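Local atomic coordinates of proton-dependent oligopeptide transporter family protein (PDB entry 6EI3), a protein that probably carries small peptides across the bacterial membrane together with protons, as a POT-family member of the Major Facilitator Superfamily. Residues 340-343 and 344-347. Numbering follows the deposited sequence.
With 78M ((2S)-2,3-dihydroxypropyl(7Z)-pentadec-7-enoate), chain N.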
loop_
_atom_site.group_PDB
_atom_site.type_symbol
_atom_site.label_atom_id
_atom_site.label_comp_id
_atom_site.label_asym_id
_atom_site.label_seq_id
_atom_site.Cartn_x
_atom_site.Cartn_y
_atom_site.Cartn_z
ATOM N N MET A 340 3.845 -6.462 16.135
ATOM C CA MET A 340 3.235 -6.670 17.460
ATOM C C MET A 340 4.223 -6.504 18.589
ATOM O O MET A 340 3.818 -6.071 19.657
ATOM C CB MET A 340 2.486 -8.009 17.553
ATOM C CG MET A 340 1.203 -8.005 16.737
ATOM S SD MET A 340 0.235 -9.530 16.834
ATOM C CE MET A 340 1.386 -10.731 16.105
ATOM N N LEU A 341 5.512 -6.805 18.358
ATOM C CA LEU A 341 6.538 -6.599 19.377
ATOM C C LEU A 341 7.003 -5.124 19.406
ATOM O O LEU A 341 7.164 -4.556 20.487
ATOM C CB LEU A 341 7.768 -7.505 19.121
ATOM C CG LEU A 341 7.611 -9.017 19.368
ATOM C CD1 LEU A 341 8.851 -9.771 18.919
ATOM C CD2 LEU A 341 7.333 -9.314 20.836
ATOM N N LEU A 342 7.245 -4.530 18.212
ATOM C CA LEU A 342 7.832 -3.191 18.048
ATOM C C LEU A 342 6.876 -2.029 18.267
ATOM O O LEU A 342 7.355 -0.985 18.703
ATOM C CB LEU A 342 8.575 -3.029 16.705
ATOM C CG LEU A 342 9.813 -3.941 16.522
ATOM C CD1 LEU A 342 10.327 -3.883 15.074
ATOM C CD2 LEU A 342 10.919 -3.627 17.549
ATOM N N ILE A 343 5.570 -2.172 17.974
ATOM C CA ILE A 343 4.596 -1.112 18.283
ATOM C C ILE A 343 4.676 -0.815 19.829
ATOM O O ILE A 343 5.047 0.307 20.172
ATOM C CB ILE A 343 3.147 -1.415 17.748
ATOM C CG1 ILE A 343 3.027 -1.183 16.201
ATOM C CG2 ILE A 343 2.041 -0.672 18.537
ATOM C CD1 ILE A 343 3.016 0.243 15.685
ATOM N N PRO A 344 4.492 -1.788 20.766
ATOM C CA PRO A 344 4.636 -1.445 22.191
ATOM C C PRO A 344 6.079 -1.199 22.623
ATOM O O PRO A 344 6.276 -0.454 23.570
ATOM C CB PRO A 344 4.001 -2.627 22.914
ATOM C CG PRO A 344 4.195 -3.765 21.996
ATOM C CD PRO A 344 4.051 -3.188 20.611
ATOM N N PHE A 345 7.093 -1.784 21.943
ATOM C CA PHE A 345 8.470 -1.468 22.322
ATOM C C PHE A 345 8.733 0.034 22.080
ATOM O O PHE A 345 9.238 0.707 22.970
ATOM C CB PHE A 345 9.512 -2.329 21.594
ATOM C CG PHE A 345 10.935 -1.875 21.833
ATOM C CD1 PHE A 345 11.603 -2.211 23.007
ATOM C CD2 PHE A 345 11.620 -1.136 20.871
ATOM C CE1 PHE A 345 12.923 -1.795 23.224
ATOM C CE2 PHE A 345 12.939 -0.720 21.091
ATOM C CZ PHE A 345 13.583 -1.059 22.262
ATOM N N ASN A 346 8.388 0.548 20.890
ATOM C CA ASN A 346 8.581 1.968 20.579
ATOM C C ASN A 346 7.698 2.867 21.482
ATOM O O ASN A 346 8.209 3.818 22.063
ATOM C CB ASN A 346 8.355 2.250 19.084
ATOM C CG ASN A 346 9.401 1.682 18.148
ATOM O OD1 ASN A 346 10.201 0.816 18.502
ATOM N ND2 ASN A 346 9.447 2.182 16.921
ATOM N N ASN A 347 6.422 2.504 21.675
ATOM C CA ASN A 347 5.473 3.261 22.508
ATOM C C ASN A 347 5.772 3.275 24.008
ATOM O O ASN A 347 5.586 4.313 24.641
ATOM C CB ASN A 347 4.038 2.774 22.278
ATOM C CG ASN A 347 3.432 3.232 20.974
ATOM O OD1 ASN A 347 4.006 4.036 20.230
ATOM N ND2 ASN A 347 2.227 2.757 20.689
HETATM O O21 78M N . 6.553 -8.339 25.221
HETATM C C20 78M N . 6.472 -7.768 26.521
HETATM C C18 78M N . 5.476 -8.515 27.376
HETATM O O19 78M N . 4.162 -8.404 26.820
HETATM C C17 78M N . 5.479 -8.075 28.824
HETATM O O2 78M N . 4.935 -6.733 28.847
HETATM C C1 78M N . 3.845 -6.495 29.590
HETATM O O1 78M N . 3.282 -7.329 30.251
HETATM C C2 78M N . 3.426 -5.055 29.498
HETATM C C3 78M N . 2.494 -4.756 28.328
HETATM C C4 78M N . 3.225 -4.600 26.997
HETATM C C5 78M N . 2.328 -4.371 25.783
HETATM C C6 78M N . 1.609 -5.618 25.242
HETATM C C7 78M N . 2.511 -6.620 24.580
HETATM C C8 78M N . 2.614 -6.840 23.284
HETATM C C9 78M N . 3.497 -7.846 22.618
HETATM C C10 78M N . 2.699 -8.768 21.702
HETATM C C11 78M N . 3.492 -9.935 21.143
HETATM C C12 78M N . 2.680 -10.863 20.244
HETATM C C13 78M N . 3.382 -12.157 19.854
HETATM C C15 78M N . 4.203 -14.445 20.586
HETATM C C14 78M N . 3.360 -13.239 20.929
#
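The ring of P344 lies against the carbonyl oxygens of M340 and L341 in the preceding turn. P344 has no N-H to give to M340 O, and its CD sits 3.0 Å from that oxygen instead. L341 O is 3.4 Å from both CG and CD of P344. Across the I343-P344 peptide bond, I343 CB is tight against P344 CD at 3.5 Å, and the two side chains cross at about a right angle. With CG1 at chi1 -76°, CG2 of I343 falls anti to the backbone N and beside the carbonyl carbon, next to P344 N. This is a proline kink within helix 334-357, part of the helical MFS fold of the transporter. Regular i to i+4 bonding resumes at once. F345 N hydrogen-bonds L341 O at 3.1 Å, but bent, with an N-H...O angle of 144°. The hydrogen bond from N346 N to L342 O is nearly straight, at 171°. L342 CD2 meets the F345 ring obliquely, 4.2 Å from CD2. A bound monoacylglycerol, 78M, runs along M340, L341 and P344. Its double-bond carbon C8 is 3.7 Å from P344 CG, and C11 is 3.9 Å from L341 CD2. Further out, M340 packs on W146, N149 and F150 of helix 137-165. N346 rests on helix 400-424, and its ND2 hydrogen-bonds the hydroxyl of Y351.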